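Local atomic coordinates of alkaline phosphatase (Antarctic bacterium, PDB entry 2IUC), a protein that probably hydrolyses phosphate monoesters as a metal-dependent alkaline phosphatase that binds zinc and magnesium ions. Residues L150-A155 / S176-K181. Numbering follows the deposited sequence.
Unlike the reference sequence in segment 176-181: Ser176 (reference Lys). With MG (magnesium ion), chain F.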
ATOM      1  N   LEU A 150      10.927 -30.314  -2.913  1.00 15.04           N
ATOM      2  CA  LEU A 150      12.088 -31.186  -2.815  1.00 14.09           C
ATOM      3  C   LEU A 150      12.957 -30.764  -1.585  1.00 16.31           C
ATOM      4  O   LEU A 150      14.111 -30.412  -1.717  1.00 15.32           O
ATOM      5  CB  LEU A 150      12.905 -31.029  -4.104  1.00 14.90           C
ATOM      6  CG  LEU A 150      12.070 -31.399  -5.327  1.00 15.21           C
ATOM      7  CD1 LEU A 150      12.787 -31.225  -6.654  1.00 14.68           C
ATOM      8  CD2 LEU A 150      11.540 -32.843  -5.216  1.00 16.18           C
ATOM      9  N   GLU A 151      12.401 -30.801  -0.385  1.00 16.53           N
ATOM     10  CA  GLU A 151      13.078 -30.123   0.727  1.00 18.02           C
ATOM     11  C   GLU A 151      14.355 -30.856   1.232  1.00 17.25           C
ATOM     12  O   GLU A 151      15.233 -30.218   1.849  1.00 14.80           O
ATOM     13  CB  GLU A 151      12.078 -29.829   1.847  1.00 18.62           C
ATOM     14  CG  GLU A 151      11.172 -28.636   1.518  1.00 18.31           C
ATOM     15  CD  GLU A 151      10.138 -28.323   2.606  1.00 22.13           C
ATOM     16  OE1 GLU A 151       8.966 -28.753   2.465  1.00 27.13           O
ATOM     17  OE2 GLU A 151      10.438 -27.595   3.589  1.00 25.90           O
ATOM     18  N   GLU A 152      14.439 -32.174   0.965  1.00 17.14           N
ATOM     19  CA  GLU A 152      15.643 -32.962   1.311  1.00 18.50           C
ATOM     20  C   GLU A 152      16.779 -32.621   0.366  1.00 17.54           C
ATOM     21  O   GLU A 152      17.923 -32.527   0.821  1.00 17.39           O
ATOM     22  CB  GLU A 152      15.371 -34.486   1.377  1.00 17.89           C
ATOM     23  CG  GLU A 152      14.547 -34.812   2.654  1.00 21.20           C
ATOM     24  CD  GLU A 152      14.228 -36.306   2.934  1.00 23.20           C
ATOM     25  OE1 GLU A 152      14.812 -37.199   2.286  1.00 25.73           O
ATOM     26  OE2 GLU A 152      13.404 -36.544   3.869  1.00 29.51           O
ATOM     27  N   GLU A 153      16.462 -32.398  -0.923  1.00 16.27           N
ATOM     28  CA  GLU A 153      17.451 -31.930  -1.861  1.00 17.97           C
ATOM     29  C   GLU A 153      17.940 -30.522  -1.432  1.00 16.28           C
ATOM     30  O   GLU A 153      19.137 -30.230  -1.511  1.00 18.72           O
ATOM     31  CB  GLU A 153      16.920 -31.860  -3.304  1.00 14.85           C
ATOM     32  CG  GLU A 153      18.005 -31.466  -4.306  1.00 22.12           C
ATOM     33  CD  GLU A 153      17.553 -30.672  -5.612  1.00 23.99           C
ATOM     34  OE1 GLU A 153      16.566 -31.044  -6.251  1.00 26.99           O
ATOM     35  OE2 GLU A 153      18.248 -29.657  -6.004  1.00 27.65           O
ATOM     36  N   ILE A 154      16.998 -29.663  -1.051  1.00 15.80           N
ATOM     37  CA  ILE A 154      17.307 -28.265  -0.598  1.00 14.55           C
ATOM     38  C   ILE A 154      18.253 -28.291   0.610  1.00 14.63           C
ATOM     39  O   ILE A 154      19.262 -27.611   0.625  1.00 14.79           O
ATOM     40  CB  ILE A 154      15.962 -27.443  -0.344  1.00 14.25           C
ATOM     41  CG1 ILE A 154      15.272 -27.088  -1.711  1.00 12.26           C
ATOM     42  CG2 ILE A 154      16.224 -26.179   0.545  1.00 15.02           C
ATOM     43  CD1 ILE A 154      13.785 -26.919  -1.612  1.00  8.50           C
ATOM     44  N   ALA A 155      17.962 -29.130   1.610  1.00 14.31           N
ATOM     45  CA  ALA A 155      18.871 -29.226   2.751  1.00 15.24           C
ATOM     46  C   ALA A 155      20.289 -29.620   2.305  1.00 16.90           C
ATOM     47  O   ALA A 155      21.294 -29.015   2.764  1.00 16.47           O
ATOM     48  CB  ALA A 155      18.305 -30.210   3.867  1.00 12.03           C
ATOM     49  N   SER A 176      16.756 -36.845   9.442  1.00 19.43           N
ATOM     50  CA  SER A 176      15.806 -37.968   9.350  1.00 21.63           C
ATOM     51  C   SER A 176      15.375 -38.077   7.904  1.00 20.87           C
ATOM     52  O   SER A 176      14.246 -37.767   7.611  1.00 22.46           O
ATOM     53  CB  SER A 176      14.590 -37.744  10.289  1.00 21.01           C
ATOM     54  OG  SER A 176      15.009 -37.830  11.690  1.00 26.68           O
ATOM     55  N   ARG A 177      16.303 -38.416   7.006  1.00 20.92           N
ATOM     56  CA  ARG A 177      16.072 -38.357   5.566  1.00 21.72           C
ATOM     57  C   ARG A 177      15.797 -39.715   4.917  1.00 23.80           C
ATOM     58  O   ARG A 177      16.178 -40.742   5.462  1.00 23.65           O
ATOM     59  CB  ARG A 177      17.282 -37.741   4.889  1.00 20.32           C
ATOM     60  CG  ARG A 177      17.591 -36.291   5.378  1.00 19.49           C
ATOM     61  CD  ARG A 177      19.013 -35.950   5.066  1.00 17.34           C
ATOM     62  NE  ARG A 177      19.285 -36.147   3.642  1.00 17.12           N
ATOM     63  CZ  ARG A 177      19.084 -35.254   2.672  1.00 19.06           C
ATOM     64  NH1 ARG A 177      18.598 -34.030   2.932  1.00 17.03           N
ATOM     65  NH2 ARG A 177      19.327 -35.587   1.418  1.00 20.16           N
ATOM     66  N   LYS A 178      15.153 -39.721   3.754  1.00 25.04           N
ATOM     67  CA  LYS A 178      14.894 -40.987   2.988  1.00 26.94           C
ATOM     68  C   LYS A 178      16.210 -41.683   2.639  1.00 28.11           C
ATOM     69  O   LYS A 178      16.348 -42.911   2.724  1.00 27.95           O
ATOM     70  CB  LYS A 178      14.154 -40.679   1.650  1.00 26.99           C
ATOM     71  CG  LYS A 178      12.732 -40.126   1.777  1.00 26.58           C
ATOM     72  CD  LYS A 178      11.879 -41.006   2.673  1.00 20.36           C
ATOM     73  CE  LYS A 178      10.407 -40.644   2.560  1.00 25.92           C
ATOM     74  NZ  LYS A 178       9.579 -41.530   3.440  1.00 24.05           N
ATOM     75  N   ASP A 179      17.199 -40.866   2.270  1.00 28.20           N
ATOM     76  CA  ASP A 179      18.518 -41.348   1.877  1.00 27.87           C
ATOM     77  C   ASP A 179      19.437 -41.690   3.081  1.00 26.95           C
ATOM     78  O   ASP A 179      20.549 -42.137   2.901  1.00 27.85           O
ATOM     79  CB  ASP A 179      19.140 -40.344   0.905  1.00 27.69           C
ATOM     80  CG  ASP A 179      19.619 -39.008   1.597  1.00 29.76           C
ATOM     81  OD1 ASP A 179      19.536 -38.848   2.844  1.00 25.84           O
ATOM     82  OD2 ASP A 179      20.127 -38.117   0.857  1.00 32.77           O
ATOM     83  N   LYS A 180      18.987 -41.466   4.305  1.00 27.52           N
ATOM     84  CA  LYS A 180      19.714 -41.938   5.488  1.00 28.40           C
ATOM     85  C   LYS A 180      20.976 -41.144   5.822  1.00 30.25           C
ATOM     86  O   LYS A 180      21.592 -41.380   6.862  1.00 29.92           O
ATOM     87  N   LYS A 181      21.323 -40.181   4.957  1.00 30.71           N
ATOM     88  CA  LYS A 181      22.514 -39.330   5.134  1.00 31.38           C
ATOM     89  C   LYS A 181      22.457 -38.373   6.300  1.00 30.33           C
ATOM     90  O   LYS A 181      21.397 -37.879   6.685  1.00 29.49           O
ATOM     91  CB  LYS A 181      22.834 -38.588   3.865  1.00 31.36           C
ATOM     92  CG  LYS A 181      23.254 -39.529   2.739  1.00 35.82           C
ATOM     93  CD  LYS A 181      23.319 -38.764   1.451  1.00 38.64           C
ATOM     94  CE  LYS A 181      23.937 -39.603   0.364  1.00 43.23           C
ATOM     95  NZ  LYS A 181      23.422 -39.116  -0.957  1.00 47.50           N
TER
HETATM   96 MG    MG F1004      19.797 -28.604  -6.182  1.00 22.30          MG
HETATM   97  O   HOH W   1      13.082 -35.057   6.368  1.00 29.78           O
HETATM   98  O   HOH W   2      21.258 -30.357  -6.392  1.00 28.91           O
HETATM   99  O   HOH W   3      19.899 -28.811  -8.578  1.00 30.73           O
HETATM  100  O   HOH W   4      21.904 -27.384  -6.836  1.00 29.65           O
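Glu152 lays its CB over one face of the Arg177 guanidinium, with Glu152 CB 3.6 Å from Arg177 NH1. The two side chains run past each other in opposite directions, and their charged ends do not pair. The Glu152 chain is extended beyond CG (chi2 -177°), which carries its carboxylate past Arg177 to the backbone of the next residue. There Lys178 N donates to Glu152 OE1 over 2.9 Å, on the syn side but tilted out of the carboxylate plane. A water lies within bonding reach of both Glu152 OE2 and Ser176 O, though it may not serve both at once.

Arg177 reaches back to the helix. Arg177 NH1 donates to Glu152 O at 2.7 Å, nearly straight at 166°, and this oxygen lies in the guanidinium plane. NH1 also hydrogen-bonds to Tyr173 O of helix 172-175. The methyl of Ala155 sits at the guanidinium edge, its CB 3.9 Å from Arg177 NH1.

Asp179 takes the NE and NH2 edge of the Arg177 guanidinium. Arg177 NE donates to Asp179 OD1 at 2.8 Å, and Arg177 NH2 to Asp179 OD2 at 2.7 Å, both within a salt bridge. The arginine is bent at chi3 (55°), which helps turn NE and NH2 toward Asp179. Lys181 N reaches OD1 from the opposite face of the carboxylate, closing an Asx turn.

The contact joins helix 151-157 to the surface loop before helix 183-189. Glu153 points away and binds a magnesium ion through OE2, with His144 and Asp157. The charge of Arg177 is probably balanced mainly by Asp179, while its bond to the helix goes to a neutral carbonyl.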